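Local coordinates for periplasmic binding protein (Veillonella parvula, PDB 4MO9) that probably binds a siderophore-like or other metal-chelate ligand outside the cytoplasmic membrane and delivers it to an ABC importer, at residues T201-V206 against G215-G220; D258-M263 against K308-A313; G207-E212 against P268-S273; R187-V192 against A228-A233. One frame throughout, in Å; residues are numbered along the deposited sequence.

Contact 1: residues T201-V206 against G215-G220; sequences TVYLEV and GNSFSG
Ser217 holds OG anti to its backbone N (chi1 -169°), which brings the hydroxyl to Leu204 O at 2.8 Å. OG donates this bond, in the plane of the carbonyl. Thr237 OG1 is a further partner of the same hydroxyl. Glu205 likewise has CG anti to its backbone N (chi1 -175°), and its chain runs extended beyond CG to meet Gly215. Gly215 N gives a nearly straight hydrogen bond to Glu205 OE2 at 2.8 Å, from above the carboxylate plane. Glu205 OE1 accepts from Tyr203 OH at 2.6 Å on its anti side, and it also forms a salt bridge with Arg296. With both oxygens gripped, the buried carboxylate is likely to stay charged. This is the C-terminal end of strand 201-206, in the mixed sheet of the C-terminal lobe. The loop leading to helix 224-230 folds back against it here. Val206 N bonds to Asn216 O at 3.0 Å. A water donates to both Tyr203 OH and Gly215 O. Phe218 supplies the apolar contacts to the strand. Its side chain crosses that of Val206 at about a right angle, with Phe218 CZ 3.5 Å from Val206 CG2, while Phe218 CD1 reaches Leu204 CB at 4.0 Å. A CB on Gly215 would run into Val206 O.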
loop_
_atom_site.group_PDB
_atom_site.type_symbol
_atom_site.label_atom_id
_atom_site.label_comp_id
_atom_site.label_asym_id
_atom_site.label_seq_id
_atom_site.Cartn_x
_atom_site.Cartn_y
_atom_site.Cartn_z
ATOM N N THR A 201 13.872 -13.087 -14.147
ATOM C CA THR A 201 12.695 -12.629 -14.864
ATOM C C THR A 201 11.475 -12.938 -14.008
ATOM O O THR A 201 11.405 -13.995 -13.375
ATOM C CB THR A 201 12.559 -13.310 -16.243
ATOM O OG1 THR A 201 12.668 -14.734 -16.096
ATOM C CG2 THR A 201 13.644 -12.816 -17.198
ATOM N N VAL A 202 10.520 -12.014 -13.974
ATOM C CA VAL A 202 9.343 -12.201 -13.137
ATOM C C VAL A 202 8.043 -11.840 -13.862
ATOM O O VAL A 202 7.972 -10.821 -14.560
ATOM C CB VAL A 202 9.477 -11.410 -11.803
ATOM C CG1 VAL A 202 9.696 -9.926 -12.063
ATOM C CG2 VAL A 202 8.262 -11.615 -10.923
ATOM N N TYR A 203 7.026 -12.690 -13.714
ATOM C CA TYR A 203 5.687 -12.347 -14.169
ATOM C C TYR A 203 4.846 -11.936 -12.959
ATOM O O TYR A 203 4.766 -12.680 -11.974
ATOM C CB TYR A 203 5.023 -13.505 -14.932
ATOM C CG TYR A 203 3.545 -13.277 -15.154
ATOM C CD1 TYR A 203 3.095 -12.129 -15.795
ATOM C CD2 TYR A 203 2.601 -14.187 -14.698
ATOM C CE1 TYR A 203 1.743 -11.889 -15.982
ATOM C CE2 TYR A 203 1.245 -13.958 -14.878
ATOM C CZ TYR A 203 0.823 -12.808 -15.525
ATOM O OH TYR A 203 -0.521 -12.568 -15.717
ATOM N N LEU A 204 4.240 -10.751 -13.031
ATOM C CA LEU A 204 3.489 -10.183 -11.911
ATOM C C LEU A 204 2.015 -10.102 -12.274
ATOM O O LEU A 204 1.670 -9.653 -13.367
ATOM C CB LEU A 204 3.990 -8.770 -11.598
ATOM C CG LEU A 204 5.467 -8.549 -11.271
ATOM C CD1 LEU A 204 5.788 -7.047 -11.266
ATOM C CD2 LEU A 204 5.805 -9.145 -9.921
ATOM N N GLU A 205 1.136 -10.534 -11.375
ATOM C CA GLU A 205 -0.292 -10.454 -11.678
ATOM C C GLU A 205 -1.096 -10.207 -10.411
ATOM O O GLU A 205 -0.829 -10.832 -9.375
ATOM C CB GLU A 205 -0.798 -11.728 -12.377
ATOM C CG GLU A 205 -2.269 -11.625 -12.827
ATOM C CD GLU A 205 -2.868 -12.950 -13.299
ATOM O OE1 GLU A 205 -2.172 -13.726 -14.002
ATOM O OE2 GLU A 205 -4.058 -13.217 -12.989
ATOM N N VAL A 206 -2.058 -9.282 -10.491
ATOM C CA VAL A 206 -3.043 -9.116 -9.424
ATOM C C VAL A 206 -4.029 -10.275 -9.551
ATOM O O VAL A 206 -4.712 -10.411 -10.582
ATOM C CB VAL A 206 -3.798 -7.779 -9.535
ATOM C CG1 VAL A 206 -4.616 -7.526 -8.266
ATOM C CG2 VAL A 206 -2.807 -6.639 -9.735
ATOM N N GLY A 215 -5.724 -11.360 -14.215
ATOM C CA GLY A 215 -5.833 -10.043 -13.627
ATOM C C GLY A 215 -4.838 -9.121 -14.311
ATOM O O GLY A 215 -4.178 -9.524 -15.280
ATOM N N ASN A 216 -4.731 -7.890 -13.818
ATOM C CA ASN A 216 -3.800 -6.926 -14.392
ATOM C C ASN A 216 -2.343 -7.305 -14.166
ATOM O O ASN A 216 -1.980 -7.786 -13.085
ATOM C CB ASN A 216 -4.043 -5.528 -13.805
ATOM C CG ASN A 216 -5.340 -4.910 -14.285
ATOM O OD1 ASN A 216 -5.829 -5.217 -15.373
ATOM N ND2 ASN A 216 -5.898 -4.029 -13.479
ATOM N N SER A 217 -1.510 -7.080 -15.181
ATOM C CA SER A 217 -0.062 -7.167 -15.000
ATOM C C SER A 217 0.472 -5.748 -15.017
ATOM O O SER A 217 -0.303 -4.797 -14.866
ATOM C CB SER A 217 0.605 -8.008 -16.087
ATOM O OG SER A 217 1.954 -8.288 -15.738
ATOM N N PHE A 218 1.783 -5.586 -15.178
ATOM C CA PHE A 218 2.394 -4.268 -14.971
ATOM C C PHE A 218 3.518 -3.936 -15.956
ATOM O O PHE A 218 4.191 -4.838 -16.462
ATOM C CB PHE A 218 2.950 -4.181 -13.541
ATOM C CG PHE A 218 1.902 -4.342 -12.466
ATOM C CD1 PHE A 218 1.557 -5.601 -11.988
ATOM C CD2 PHE A 218 1.264 -3.230 -11.933
ATOM C CE1 PHE A 218 0.598 -5.749 -10.993
ATOM C CE2 PHE A 218 0.299 -3.369 -10.937
ATOM C CZ PHE A 218 -0.037 -4.637 -10.474
ATOM N N SER A 219 3.727 -2.643 -16.216
ATOM C CA SER A 219 4.928 -2.181 -16.914
ATOM C C SER A 219 6.081 -2.253 -15.921
ATOM O O SER A 219 5.879 -2.631 -14.767
ATOM C CB SER A 219 4.772 -0.729 -17.341
ATOM O OG SER A 219 4.850 0.110 -16.201
ATOM N N GLY A 220 7.284 -1.871 -16.347
ATOM C CA GLY A 220 8.432 -1.897 -15.457
ATOM C C GLY A 220 8.563 -0.670 -14.569
ATOM O O GLY A 220 9.429 -0.627 -13.678
HETATM O O HOH W 1 -2.120 -10.415 -16.795
#

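Contact 2: residues D258-M263 against K308-A313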
loop_
_atom_site.group_PDB
_atom_site.type_symbol
_atom_site.label_atom_id
_atom_site.label_comp_id
_atom_site.label_asym_id
_atom_site.label_seq_id
_atom_site.Cartn_x
_atom_site.Cartn_y
_atom_site.Cartn_z
ATOM N N ASP A 258 11.405 -16.866 -14.651
ATOM C CA ASP A 258 12.055 -17.508 -13.506
ATOM C C ASP A 258 11.131 -17.547 -12.289
ATOM O O ASP A 258 11.138 -18.511 -11.521
ATOM C CB ASP A 258 13.338 -16.759 -13.124
ATOM C CG ASP A 258 14.436 -16.879 -14.178
ATOM O OD1 ASP A 258 14.615 -17.977 -14.751
ATOM O OD2 ASP A 258 15.127 -15.865 -14.422
ATOM N N ILE A 259 10.341 -16.487 -12.121
ATOM C CA ILE A 259 9.531 -16.296 -10.922
ATOM C C ILE A 259 8.130 -15.805 -11.321
ATOM O O ILE A 259 7.982 -15.056 -12.288
ATOM C CB ILE A 259 10.230 -15.279 -9.966
ATOM C CG1 ILE A 259 11.553 -15.864 -9.450
ATOM C CG2 ILE A 259 9.325 -14.861 -8.799
ATOM C CD1 ILE A 259 12.445 -14.849 -8.740
ATOM N N ILE A 260 7.105 -16.271 -10.607
ATOM C CA ILE A 260 5.735 -15.781 -10.783
ATOM C C ILE A 260 5.280 -15.274 -9.418
ATOM O O ILE A 260 5.515 -15.936 -8.398
ATOM C CB ILE A 260 4.775 -16.912 -11.246
ATOM C CG1 ILE A 260 5.040 -17.312 -12.704
ATOM C CG2 ILE A 260 3.311 -16.483 -11.095
ATOM C CD1 ILE A 260 4.251 -18.580 -13.164
HETATM N N MSE A 261 4.655 -14.102 -9.379
HETATM C CA MSE A 261 4.076 -13.619 -8.132
HETATM C C MSE A 261 2.646 -13.164 -8.392
HETATM O O MSE A 261 2.414 -12.294 -9.247
HETATM C CB MSE A 261 4.915 -12.479 -7.546
HETATM C CG MSE A 261 4.570 -12.178 -6.093
HETATM SE SE MSE A 261 5.625 -10.708 -5.353
HETATM C CE MSE A 261 7.377 -11.428 -5.858
ATOM N N ILE A 262 1.696 -13.783 -7.687
ATOM C CA ILE A 262 0.275 -13.458 -7.824
ATOM C C ILE A 262 -0.187 -12.658 -6.608
ATOM O O ILE A 262 -0.126 -13.165 -5.488
ATOM C CB ILE A 262 -0.595 -14.733 -7.898
ATOM C CG1 ILE A 262 -0.074 -15.698 -8.971
ATOM C CG2 ILE A 262 -2.062 -14.366 -8.137
ATOM C CD1 ILE A 262 -0.185 -15.166 -10.390
HETATM N N MSE A 263 -0.662 -11.431 -6.808
HETATM C CA MSE A 263 -1.023 -10.588 -5.662
HETATM C C MSE A 263 -2.379 -10.997 -5.060
HETATM O O MSE A 263 -3.343 -11.277 -5.790
HETATM C CB MSE A 263 -0.998 -9.101 -6.040
HETATM C CG MSE A 263 0.288 -8.672 -6.763
HETATM SE SE MSE A 263 1.945 -9.209 -5.869
HETATM C CE MSE A 263 3.106 -8.912 -7.404
ATOM N N LYS A 308 9.170 -24.380 -8.098
ATOM C CA LYS A 308 8.536 -23.815 -6.914
ATOM C C LYS A 308 9.003 -22.374 -6.733
ATOM O O LYS A 308 9.529 -22.007 -5.681
ATOM C CB LYS A 308 8.843 -24.657 -5.667
ATOM C CG LYS A 308 8.409 -26.137 -5.781
ATOM C CD LYS A 308 6.885 -26.281 -5.766
ATOM C CE LYS A 308 6.448 -27.746 -5.809
ATOM N NZ LYS A 308 4.991 -27.896 -5.510
ATOM N N GLN A 309 8.838 -21.571 -7.779
ATOM C CA GLN A 309 9.161 -20.153 -7.700
ATOM C C GLN A 309 7.893 -19.331 -7.901
ATOM O O GLN A 309 7.889 -18.335 -8.638
ATOM C CB GLN A 309 10.235 -19.778 -8.725
ATOM C CG GLN A 309 11.585 -20.435 -8.452
ATOM C CD GLN A 309 12.227 -19.928 -7.174
ATOM O OE1 GLN A 309 12.086 -18.759 -6.817
ATOM N NE2 GLN A 309 12.936 -20.808 -6.478
ATOM N N VAL A 310 6.826 -19.766 -7.227
ATOM C CA VAL A 310 5.533 -19.084 -7.247
ATOM C C VAL A 310 5.258 -18.484 -5.869
ATOM O O VAL A 310 5.246 -19.207 -4.855
ATOM C CB VAL A 310 4.387 -20.041 -7.629
ATOM C CG1 VAL A 310 3.053 -19.305 -7.618
ATOM C CG2 VAL A 310 4.645 -20.642 -8.994
ATOM N N TYR A 311 5.031 -17.170 -5.849
ATOM C CA TYR A 311 4.910 -16.394 -4.620
ATOM C C TYR A 311 3.645 -15.550 -4.640
ATOM O O TYR A 311 2.966 -15.465 -5.661
ATOM C CB TYR A 311 6.111 -15.450 -4.479
ATOM C CG TYR A 311 7.429 -16.170 -4.412
ATOM C CD1 TYR A 311 8.078 -16.589 -5.569
ATOM C CD2 TYR A 311 8.018 -16.449 -3.195
ATOM C CE1 TYR A 311 9.285 -17.274 -5.511
ATOM C CE2 TYR A 311 9.229 -17.131 -3.125
ATOM C CZ TYR A 311 9.852 -17.541 -4.286
ATOM O OH TYR A 311 11.052 -18.202 -4.219
ATOM N N SER A 312 3.344 -14.911 -3.511
ATOM C CA SER A 312 2.200 -14.010 -3.421
ATOM C C SER A 312 2.451 -12.988 -2.320
ATOM O O SER A 312 2.944 -13.345 -1.250
ATOM C CB SER A 312 0.922 -14.812 -3.120
ATOM O OG SER A 312 -0.195 -13.936 -2.981
ATOM N N ALA A 313 2.150 -11.719 -2.596
ATOM C CA ALA A 313 2.232 -10.663 -1.597
ATOM C C ALA A 313 0.911 -9.906 -1.620
ATOM O O ALA A 313 0.214 -9.915 -2.635
ATOM C CB ALA A 313 3.388 -9.723 -1.902
#
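Tyr311 CD1 lies 3.9 Å from Ile259 CG2, and CE1 touches the same methyl group, which thus bulges against the CD1-CE1 side of the ring. The two side chains meet at a slant. Ile260 O lies in plane at the ring edge. Gln309 OE1 is also in plane at the edge, and it accepts from Tyr311 OH at 2.9 Å, from above the amide carbonyl plane. The bend of Gln309 at chi2 (-67°) turns CD back, and Gln309 OE1 beyond it lies 3.9 Å from Ile259 CG1. Gln309 CB fits against Asp258 O. Strands 259-263 and 310-313 are parallel neighbours in the five-stranded mixed sheet of the C-terminal lobe. Three backbone bonds join them: Ile260 N to Gln309 O, Tyr311 N to Ile260 O, and Ile262 N to Tyr311 O. On the Tyr311 face, selenomethionine Met261 lays CG 4.0 Å from Tyr311 CB and then bends at chi3. Ala313 CB is a small bump at the notch between two selenium atoms. It is 4.2 Å from Met261 SE and 4.3 Å from SE of Met263, also a selenomethionine. Helix 324-334 covers this face through Leu330 and Tyr329. On the other face Ile260 CB meets Val310 CG2, and helix 282-295 packs against Val310 and Ile262. Ser312 OG donates to Ile262 O at 2.6 Å.

Contact 3: residues G207-E212 against P268-S273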
loop_
_atom_site.group_PDB
_atom_site.type_symbol
_atom_site.label_atom_id
_atom_site.label_comp_id
_atom_site.label_asym_id
_atom_site.label_seq_id
_atom_site.Cartn_x
_atom_site.Cartn_y
_atom_site.Cartn_z
ATOM N N GLY A 207 -4.099 -11.126 -8.528
ATOM C CA GLY A 207 -4.923 -12.321 -8.627
ATOM C C GLY A 207 -6.381 -12.121 -8.254
ATOM O O GLY A 207 -6.980 -12.982 -7.601
HETATM N N MSE A 208 -6.960 -11.001 -8.688
HETATM C CA MSE A 208 -8.313 -10.613 -8.290
HETATM C C MSE A 208 -9.399 -11.414 -8.993
HETATM O O MSE A 208 -10.519 -11.542 -8.483
HETATM C CB MSE A 208 -8.525 -9.123 -8.562
HETATM C CG MSE A 208 -9.941 -8.628 -8.287
HETATM SE SE MSE A 208 -10.075 -6.699 -8.538
HETATM C CE MSE A 208 -9.627 -6.623 -10.428
ATOM N N ASN A 209 -9.070 -11.958 -10.161
ATOM C CA ASN A 209 -10.066 -12.653 -10.962
ATOM C C ASN A 209 -9.962 -14.175 -10.885
ATOM O O ASN A 209 -10.714 -14.881 -11.550
ATOM C CB ASN A 209 -9.999 -12.179 -12.418
ATOM C CG ASN A 209 -10.372 -10.717 -12.572
ATOM O OD1 ASN A 209 -11.241 -10.211 -11.861
ATOM N ND2 ASN A 209 -9.710 -10.028 -13.497
ATOM N N GLY A 210 -9.030 -14.676 -10.073
ATOM C CA GLY A 210 -8.852 -16.112 -9.926
ATOM C C GLY A 210 -8.150 -16.736 -11.122
ATOM O O GLY A 210 -7.819 -16.035 -12.086
ATOM N N PRO A 211 -7.923 -18.062 -11.074
ATOM C CA PRO A 211 -7.206 -18.769 -12.147
ATOM C C PRO A 211 -7.863 -18.640 -13.531
ATOM O O PRO A 211 -7.158 -18.629 -14.539
ATOM C CB PRO A 211 -7.241 -20.233 -11.681
ATOM C CG PRO A 211 -7.400 -20.153 -10.187
ATOM C CD PRO A 211 -8.291 -18.961 -9.963
ATOM N N GLU A 212 -9.187 -18.537 -13.577
ATOM C CA GLU A 212 -9.914 -18.616 -14.846
ATOM C C GLU A 212 -9.892 -17.334 -15.700
ATOM O O GLU A 212 -10.246 -17.368 -16.880
ATOM C CB GLU A 212 -11.354 -19.118 -14.621
ATOM C CG GLU A 212 -12.284 -18.146 -13.886
ATOM C CD GLU A 212 -12.063 -18.101 -12.372
ATOM O OE1 GLU A 212 -11.153 -18.793 -11.859
ATOM O OE2 GLU A 212 -12.814 -17.365 -11.694
ATOM N N PRO A 268 -14.071 -10.708 -1.585
ATOM C CA PRO A 268 -15.107 -11.694 -1.241
ATOM C C PRO A 268 -16.101 -11.980 -2.365
ATOM O O PRO A 268 -16.776 -13.010 -2.319
ATOM C CB PRO A 268 -15.828 -11.053 -0.050
ATOM C CG PRO A 268 -15.580 -9.572 -0.200
ATOM C CD PRO A 268 -14.209 -9.458 -0.813
ATOM N N LYS A 269 -16.196 -11.087 -3.349
ATOM C CA LYS A 269 -17.090 -11.320 -4.485
ATOM C C LYS A 269 -16.436 -12.207 -5.541
ATOM O O LYS A 269 -17.074 -12.598 -6.515
ATOM C CB LYS A 269 -17.507 -9.998 -5.128
ATOM C CG LYS A 269 -18.430 -9.142 -4.279
ATOM C CD LYS A 269 -18.952 -7.977 -5.103
ATOM C CE LYS A 269 -19.364 -6.807 -4.231
ATOM N NZ LYS A 269 -19.578 -5.589 -5.061
ATOM N N LYS A 270 -15.155 -12.506 -5.348
ATOM C CA LYS A 270 -14.411 -13.353 -6.272
ATOM C C LYS A 270 -13.903 -14.565 -5.497
ATOM O O LYS A 270 -12.787 -14.538 -4.988
ATOM C CB LYS A 270 -13.226 -12.565 -6.844
ATOM C CG LYS A 270 -13.607 -11.286 -7.597
ATOM C CD LYS A 270 -14.523 -11.601 -8.779
ATOM C CE LYS A 270 -13.960 -11.049 -10.078
ATOM N NZ LYS A 270 -14.439 -11.833 -11.252
ATOM N N PRO A 271 -14.723 -15.634 -5.388
ATOM C CA PRO A 271 -14.346 -16.720 -4.469
ATOM C C PRO A 271 -13.062 -17.479 -4.834
ATOM O O PRO A 271 -12.450 -18.075 -3.944
ATOM C CB PRO A 271 -15.566 -17.655 -4.484
ATOM C CG PRO A 271 -16.319 -17.307 -5.714
ATOM C CD PRO A 271 -16.060 -15.842 -5.969
ATOM N N THR A 272 -12.646 -17.442 -6.097
ATOM C CA THR A 272 -11.376 -18.065 -6.473
ATOM C C THR A 272 -10.204 -17.084 -6.504
ATOM O O THR A 272 -9.100 -17.455 -6.912
ATOM C CB THR A 272 -11.448 -18.717 -7.847
ATOM O OG1 THR A 272 -11.737 -17.713 -8.829
ATOM C CG2 THR A 272 -12.519 -19.801 -7.870
ATOM N N SER A 273 -10.429 -15.835 -6.095
ATOM C CA SER A 273 -9.343 -14.861 -6.088
ATOM C C SER A 273 -8.296 -15.253 -5.039
ATOM O O SER A 273 -8.616 -15.923 -4.046
ATOM C CB SER A 273 -9.863 -13.435 -5.847
ATOM O OG SER A 273 -10.490 -13.285 -4.578
#
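Lys270 reaches over the backbone of Met208 and then on to Asn209. Its CB lies 3.3 Å from Met208 O, and CG comes as near as 3.2 Å. CD draws off to 4.0 Å from Met208 O. CE passes nearer to it again and lies 3.4 Å from Asn209 OD1. NZ ends beside Asn209 OD1 without a hydrogen bond. The Lys270 and Asn209 side chains lie side by side and point the same way. An alanine here would strip CG through NZ from Met208 O and Asn209 OD1 and would probably leave the Asn209 amide freer to turn. Two loops at the C-terminal ends of strands 201-206 and 259-263 meet in this way. Lys270 to Ser273 forms a type I beta turn. Its first carbonyl, Lys270 O, accepts from both Ser273 N and Ser273 OG, the latter at 2.6 Å. Ser273 CB packs on Met208 O, which is buried and has no hydrogen-bond partner in the model. Thr272 OG1 donates to the syn lone pair of Glu212 OE2, at 3.1 Å. Thr272 CB also sits 3.8 Å from Pro211 CD, and Pro211 in turn packs on helix 282-295. Gly210 has positive phi, and a CB there would clash with Thr272 OG1.

Contact 4: residues R187-V192 against A228-A233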
loop_
_atom_site.group_PDB
_atom_site.type_symbol
_atom_site.label_atom_id
_atom_site.label_comp_id
_atom_site.label_asym_id
_atom_site.label_seq_id
_atom_site.Cartn_x
_atom_site.Cartn_y
_atom_site.Cartn_z
ATOM N N ARG A 187 18.715 -0.501 3.138
ATOM C CA ARG A 187 19.440 -1.772 3.125
ATOM C C ARG A 187 19.137 -2.507 1.820
ATOM O O ARG A 187 20.053 -2.983 1.137
ATOM C CB ARG A 187 19.051 -2.660 4.323
ATOM C CG ARG A 187 19.764 -4.014 4.363
ATOM C CD ARG A 187 19.284 -4.910 5.523
ATOM N NE ARG A 187 19.705 -4.399 6.830
ATOM C CZ ARG A 187 18.911 -3.742 7.676
ATOM N NH1 ARG A 187 17.634 -3.511 7.368
ATOM N NH2 ARG A 187 19.401 -3.311 8.838
ATOM N N VAL A 188 17.857 -2.584 1.473
ATOM C CA VAL A 188 17.426 -3.226 0.227
ATOM C C VAL A 188 18.001 -2.543 -1.015
ATOM O O VAL A 188 18.655 -3.196 -1.843
ATOM C CB VAL A 188 15.885 -3.275 0.107
ATOM C CG1 VAL A 188 15.466 -3.722 -1.303
ATOM C CG2 VAL A 188 15.285 -4.207 1.163
ATOM N N LEU A 189 17.776 -1.236 -1.142
ATOM C CA LEU A 189 18.176 -0.519 -2.350
ATOM C C LEU A 189 19.694 -0.493 -2.522
ATOM O O LEU A 189 20.195 -0.672 -3.633
ATOM C CB LEU A 189 17.584 0.896 -2.379
ATOM C CG LEU A 189 16.058 0.981 -2.467
ATOM C CD1 LEU A 189 15.584 2.416 -2.414
ATOM C CD2 LEU A 189 15.559 0.316 -3.741
ATOM N N ASP A 190 20.432 -0.288 -1.430
ATOM C CA ASP A 190 21.894 -0.329 -1.498
ATOM C C ASP A 190 22.396 -1.693 -1.936
ATOM O O ASP A 190 23.255 -1.802 -2.818
ATOM C CB ASP A 190 22.526 -0.031 -0.142
ATOM C CG ASP A 190 24.034 0.075 -0.225
ATOM O OD1 ASP A 190 24.526 0.823 -1.102
ATOM O OD2 ASP A 190 24.737 -0.597 0.564
ATOM N N ARG A 191 21.888 -2.738 -1.295
ATOM C CA ARG A 191 22.395 -4.078 -1.571
ATOM C C ARG A 191 22.060 -4.484 -3.008
ATOM O O ARG A 191 22.915 -5.015 -3.712
ATOM C CB ARG A 191 21.877 -5.091 -0.542
ATOM C CG ARG A 191 22.716 -6.371 -0.469
ATOM C CD ARG A 191 22.257 -7.299 0.663
ATOM N NE ARG A 191 22.550 -6.742 1.986
ATOM C CZ ARG A 191 22.026 -7.189 3.126
ATOM N NH1 ARG A 191 21.172 -8.206 3.114
ATOM N NH2 ARG A 191 22.351 -6.621 4.278
ATOM N N VAL A 192 20.836 -4.195 -3.450
ATOM C CA VAL A 192 20.417 -4.478 -4.829
ATOM C C VAL A 192 21.353 -3.829 -5.853
ATOM O O VAL A 192 21.736 -4.457 -6.856
ATOM C CB VAL A 192 18.958 -4.024 -5.094
ATOM C CG1 VAL A 192 18.704 -3.867 -6.590
ATOM C CG2 VAL A 192 17.969 -5.007 -4.481
ATOM N N ALA A 228 9.209 -4.053 -8.322
ATOM C CA ALA A 228 9.989 -5.239 -8.701
ATOM C C ALA A 228 11.292 -4.834 -9.397
ATOM O O ALA A 228 12.352 -5.417 -9.152
ATOM C CB ALA A 228 9.167 -6.143 -9.594
ATOM N N THR A 229 11.209 -3.832 -10.262
ATOM C CA THR A 229 12.400 -3.297 -10.919
ATOM C C THR A 229 13.416 -2.721 -9.920
ATOM O O THR A 229 14.619 -2.983 -10.026
ATOM C CB THR A 229 12.012 -2.230 -11.951
ATOM O OG1 THR A 229 11.232 -2.851 -12.983
ATOM C CG2 THR A 229 13.253 -1.594 -12.565
HETATM N N MSE A 230 12.939 -1.952 -8.944
HETATM C CA MSE A 230 13.830 -1.372 -7.941
HETATM C C MSE A 230 14.493 -2.439 -7.080
HETATM O O MSE A 230 15.596 -2.232 -6.560
HETATM C CB MSE A 230 13.065 -0.399 -7.038
HETATM C CG MSE A 230 12.406 0.739 -7.790
HETATM SE SE MSE A 230 11.657 2.069 -6.539
HETATM C CE MSE A 230 13.282 2.339 -5.502
ATOM N N ALA A 231 13.802 -3.567 -6.915
ATOM C CA ALA A 231 14.293 -4.677 -6.113
ATOM C C ALA A 231 15.133 -5.634 -6.957
ATOM O O ALA A 231 15.489 -6.717 -6.492
ATOM C CB ALA A 231 13.125 -5.429 -5.479
ATOM N N GLY A 232 15.436 -5.256 -8.198
ATOM C CA GLY A 232 16.424 -5.980 -8.980
ATOM C C GLY A 232 15.889 -7.094 -9.863
ATOM O O GLY A 232 16.639 -8.013 -10.219
ATOM N N ALA A 233 14.612 -7.024 -10.236
ATOM C CA ALA A 233 14.047 -8.029 -11.142
ATOM C C ALA A 233 13.889 -7.525 -12.580
ATOM O O ALA A 233 13.815 -6.311 -12.828
ATOM C CB ALA A 233 12.721 -8.535 -10.620
#
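Leu189 overlaps the tip of Met230, a selenomethionine. Leu189 CD2 is 3.5 Å from Met230 CE, and Leu189 CD1 is 3.9 Å from it. Met230 bends at chi3 (53°), which swings CE over to the leucine. Leu189 CD2 also touches Met230 O. About one turn further along the helix, Val192 straddles the end of helix 224-230 with its two methyl groups. Val192 CG1 is anti to the backbone N (chi1 160°) and sits 3.5 Å from Met230 O. Val192 CG2 meets the next carbonyl, Ala231 O, at 3.6 Å. That oxygen is buried and has no hydrogen-bond partner in the model. An alanine in place of Val192 would remove both methyl groups and would probably open a gap over the Met230 and Ala231 carbonyls. Gly232 N lies 3.9 Å from Val192 CG1. A CB on this glycine would press on the valine and on the preceding carbonyl. No hydrogen bond crosses the contact. The end of helix 224-230 is a Schellman motif: Ala233 N bonds to Ala228 O and Gly232 N to Thr229 O, with Gly232 at positive phi as the C-prime residue. The C-terminal part of helix 171-194 packs here on the C-terminal lobe. This is the long helix that runs between the two lobes, a feature typical of TroA-like binding proteins.

In the fold
Contacts 1 and 2 are buried and share one sheet, since strands 201-206 and 259-263 are neighbours in it. Contact 2 is strand pairing with apolar faces. Contact 1 joins a strand to its own following loop, largely through polar bonds. Contact 3 carries on past the C-terminal ends of the same two strands, at a partly exposed site with one side-chain hydrogen bond across it. Contact 4 is also partly buried but has no hydrogen bond across it. Apolar side chains of helix 171-194 pack there on the end of helix 224-230, partly on its carbonyls. Helix 224-230 reaches contact 1 through Ala228 on Leu204. Contacts 3 and 4 lie about 30 Å apart, centre to centre.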